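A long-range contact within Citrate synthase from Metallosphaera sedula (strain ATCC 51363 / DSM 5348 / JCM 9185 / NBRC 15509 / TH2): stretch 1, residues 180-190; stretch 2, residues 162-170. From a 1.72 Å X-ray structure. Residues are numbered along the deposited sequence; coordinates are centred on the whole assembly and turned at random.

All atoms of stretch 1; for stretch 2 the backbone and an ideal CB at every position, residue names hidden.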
# COMPACT_ATOMS: atom_id res chain seq x y z
N GLU A 180 8.04 25.57 24.87
CA GLU A 180 6.72 25.86 24.28
C GLU A 180 6.60 25.13 22.89
O GLU A 180 5.54 24.56 22.60
CB GLU A 180 6.52 27.34 24.13
CG GLU A 180 6.36 28.07 25.49
CD GLU A 180 7.70 28.37 26.23
OE1 GLU A 180 8.85 28.26 25.66
OE2 GLU A 180 7.58 28.74 27.43
N GLU A 181 7.70 25.09 22.17
CA GLU A 181 7.77 24.40 20.88
C GLU A 181 7.60 22.90 21.08
O GLU A 181 6.85 22.24 20.34
CB GLU A 181 9.02 24.72 20.11
CG GLU A 181 9.13 26.12 19.56
CD GLU A 181 10.53 26.38 18.93
OE1 GLU A 181 11.60 26.12 19.51
OE2 GLU A 181 10.58 26.75 17.78
N VAL A 182 8.27 22.33 22.09
CA VAL A 182 8.13 20.98 22.39
C VAL A 182 6.70 20.63 22.74
O VAL A 182 6.18 19.62 22.26
CB VAL A 182 9.06 20.49 23.53
CG1 VAL A 182 8.76 19.08 23.92
CG2 VAL A 182 10.49 20.68 23.06
N LYS A 183 6.08 21.44 23.58
CA LYS A 183 4.77 21.11 24.04
C LYS A 183 3.76 21.15 22.82
O LYS A 183 2.77 20.35 22.74
CB LYS A 183 4.37 22.07 25.15
CG LYS A 183 2.93 21.88 25.62
CD LYS A 183 2.64 20.59 26.37
CE LYS A 183 1.20 20.48 26.93
NZ LYS A 183 1.01 19.13 27.50
N ALA A 184 3.96 22.08 21.94
CA ALA A 184 3.05 22.24 20.74
C ALA A 184 3.17 21.00 19.85
O ALA A 184 2.22 20.51 19.31
CB ALA A 184 3.39 23.50 19.96
N MET A 185 4.38 20.55 19.67
CA MET A 185 4.64 19.34 18.80
C MET A 185 4.06 18.12 19.46
O MET A 185 3.41 17.28 18.82
CB MET A 185 6.13 19.24 18.53
CG MET A 185 6.48 18.05 17.60
SD MET A 185 5.98 18.43 15.91
CE MET A 185 5.16 16.92 15.42
N ASP A 186 4.23 17.99 20.78
CA ASP A 186 3.67 16.90 21.51
C ASP A 186 2.16 16.90 21.38
O ASP A 186 1.48 15.83 21.16
CB ASP A 186 4.10 16.97 23.02
CG ASP A 186 3.68 15.77 23.77
OD1 ASP A 186 4.25 14.64 23.53
OD2 ASP A 186 2.70 15.91 24.57
N ALA A 187 1.58 18.07 21.54
CA ALA A 187 0.12 18.18 21.39
C ALA A 187 -0.35 17.70 19.99
O ALA A 187 -1.37 16.98 19.85
CB ALA A 187 -0.36 19.60 21.67
N ALA A 188 0.32 18.18 18.96
CA ALA A 188 -0.00 17.87 17.56
C ALA A 188 0.06 16.38 17.34
O ALA A 188 -0.78 15.82 16.69
CB ALA A 188 0.95 18.58 16.63
N LEU A 189 1.08 15.72 17.89
CA LEU A 189 1.20 14.26 17.80
C LEU A 189 0.07 13.55 18.45
O LEU A 189 -0.41 12.55 17.93
CB LEU A 189 2.47 13.76 18.43
CG LEU A 189 3.70 14.19 17.70
CD1 LEU A 189 4.94 14.02 18.55
CD2 LEU A 189 3.79 13.33 16.43
N ILE A 190 -0.38 14.05 19.60
CA ILE A 190 -1.58 13.42 20.22
C ILE A 190 -2.85 13.70 19.42
O ILE A 190 -3.69 12.80 19.20
CB ILE A 190 -1.76 13.93 21.67
CG1 ILE A 190 -0.59 13.42 22.57
CG2 ILE A 190 -3.10 13.45 22.24
CD1 ILE A 190 -0.47 14.16 23.89
N UNK A 162 14.52 14.27 26.61
CA UNK A 162 13.36 14.29 27.53
C UNK A 162 12.04 13.89 26.94
O UNK A 162 11.15 13.49 27.68
CB UNK A 162 13.20 15.69 28.12
N UNK A 163 11.90 13.95 25.60
CA UNK A 163 10.67 13.46 24.98
C UNK A 163 10.81 13.21 23.48
O UNK A 163 11.70 13.73 22.79
CB UNK A 163 9.54 14.46 25.22
N UNK A 164 9.86 12.43 23.01
CA UNK A 164 9.75 12.08 21.59
C UNK A 164 9.62 13.30 20.77
O UNK A 164 10.32 13.45 19.77
CB UNK A 164 8.56 11.15 21.33
N UNK A 165 8.75 14.21 21.19
CA UNK A 165 8.58 15.48 20.48
C UNK A 165 9.87 16.27 20.37
O UNK A 165 10.21 16.83 19.34
CB UNK A 165 7.52 16.33 21.18
N UNK A 166 10.60 16.38 21.49
CA UNK A 166 11.87 17.09 21.48
C UNK A 166 12.94 16.44 20.57
O UNK A 166 13.59 17.14 19.81
CB UNK A 166 12.40 17.18 22.91
N UNK A 167 13.05 15.15 20.64
CA UNK A 167 14.01 14.39 19.79
C UNK A 167 13.72 14.59 18.31
O UNK A 167 14.66 14.80 17.49
CB UNK A 167 13.96 12.90 20.12
N UNK A 168 12.43 14.62 17.98
CA UNK A 168 11.97 14.82 16.59
C UNK A 168 12.30 16.24 16.09
O UNK A 168 12.90 16.47 15.01
CB UNK A 168 10.46 14.57 16.49
N UNK A 169 12.02 17.26 16.93
CA UNK A 169 12.33 18.63 16.57
C UNK A 169 13.84 18.91 16.48
O UNK A 169 14.27 19.61 15.58
CB UNK A 169 11.69 19.58 17.59
N UNK A 170 14.62 18.34 17.38
CA UNK A 170 16.06 18.48 17.29
C UNK A 170 16.66 17.82 16.09
O UNK A 170 17.54 18.40 15.46
CB UNK A 170 16.72 17.91 18.55

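Stretch 1 is helical throughout, and the helix of 164-170 crosses it at 109° with an axial approach of 8.5 Å, close enough to limit side-chain size where the backbones meet.

Position 162 precedes that helix, and its ideal CB has nothing of stretch 1 within 5.5 Å. The contact sets no preference; the residue is Glu 162.

At position 163 the phi/psi of -163/162 is extended and the next residue begins the helix, the N-cap setting where Ser, Thr, Asp or Asn can accept from a free backbone NH. CA-to-CB points toward stretch 1, and the ideal CB lies 4.9 Å from Val 182 CG1, so a short side chain fits. Ser 163 meets both conditions: its OG accepts a capping bond from the backbone N of position 166 at 3.2 Å and packs 3.6 Å from Val 182 CG1.

Position 164 points sideways, its ideal CB 5.4 Å from Leu 189 CD1. A long apolar or aromatic side chain could bridge that gap. Phe 164, with chi1 t, does so, presenting its ring edge to stretch 1 with CD1 3.8 Å from Leu 189 CD1.

Position 165 is the tightest. Its ideal CB points toward stretch 1 and lies 3.7 Å from both Asp 186 N and Val 182 O and 4.1 Å from Met 185 CG, leaving little room beyond a methyl; Ala suits best, with Gly or perhaps Ser possible. Ala 165 is a knob among Val 182, Met 185, Asp 186 and Leu 189. Its backbone also contributes: a water accepts from Ala 165 N at 2.9 Å and donates to Asp 186 OD1 at 2.7 Å, linking the helices where no direct hydrogen bond does.

Position 166 points sideways, with its ideal CB 4.0 Å from Val 182 CG2. An aliphatic base is favoured, but the end may be polar if it leaves the contact. Lys 166 places CB 3.9 Å from Val 182 CG2 and leads its extended chain away.

Position 167 is out of reach and unconstrained by stretch 1; it is Ser 167.

Positions 168 and 169 both point toward stretch 1, each ideal CB 5.4 Å from Met 185 CG, so larger apolar residues such as Leu, Met or Phe suit them. Phe 168 brings CE2 to 3.8 Å from Met 185 CE, while Met 185 SD lies near the ring edge, 5.2 Å from the centroid. Leu 169 sends CD1 to 3.8 Å from Met 185 CB and 3.7 Å from Glu 181 O.

Position 170 is again beyond reach; Lys 170 occupies it.

Stretch 2 162-170: ESFAKSFLK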
# COMPACT_ATOMS: atom_id res chain seq x y z
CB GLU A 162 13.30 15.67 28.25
CG GLU A 162 14.50 15.69 29.25
CD GLU A 162 14.88 17.04 29.85
OE1 GLU A 162 15.94 17.61 29.48
OE2 GLU A 162 14.11 17.51 30.73
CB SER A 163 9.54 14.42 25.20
OG SER A 163 9.74 15.63 24.46
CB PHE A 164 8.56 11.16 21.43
CG PHE A 164 8.30 10.68 19.99
CD1 PHE A 164 7.62 11.44 19.09
CD2 PHE A 164 8.73 9.40 19.59
CE1 PHE A 164 7.37 10.98 17.74
CE2 PHE A 164 8.51 8.93 18.32
CZ PHE A 164 7.77 9.70 17.38
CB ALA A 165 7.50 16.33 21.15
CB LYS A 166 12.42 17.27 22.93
CG LYS A 166 13.58 18.21 22.94
CD LYS A 166 14.09 18.33 24.37
CE LYS A 166 15.34 19.19 24.36
NZ LYS A 166 15.62 19.64 25.79
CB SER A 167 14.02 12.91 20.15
OG SER A 167 14.50 12.70 21.47
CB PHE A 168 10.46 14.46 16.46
CG PHE A 168 9.92 14.84 15.13
CD1 PHE A 168 10.41 14.21 13.98
CD2 PHE A 168 8.97 15.90 14.97
CE1 PHE A 168 9.96 14.56 12.72
CE2 PHE A 168 8.53 16.25 13.71
CZ PHE A 168 9.00 15.56 12.58
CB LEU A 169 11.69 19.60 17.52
CG LEU A 169 10.16 19.69 17.55
CD1 LEU A 169 9.73 20.56 18.72
CD2 LEU A 169 9.61 20.22 16.25
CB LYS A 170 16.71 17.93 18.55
CG LYS A 170 16.50 18.80 19.74
CD LYS A 170 17.40 18.28 20.89
CE LYS A 170 18.89 18.59 20.63
NZ LYS A 170 19.79 17.83 21.54
O HOH W 1 6.74 13.62 23.24
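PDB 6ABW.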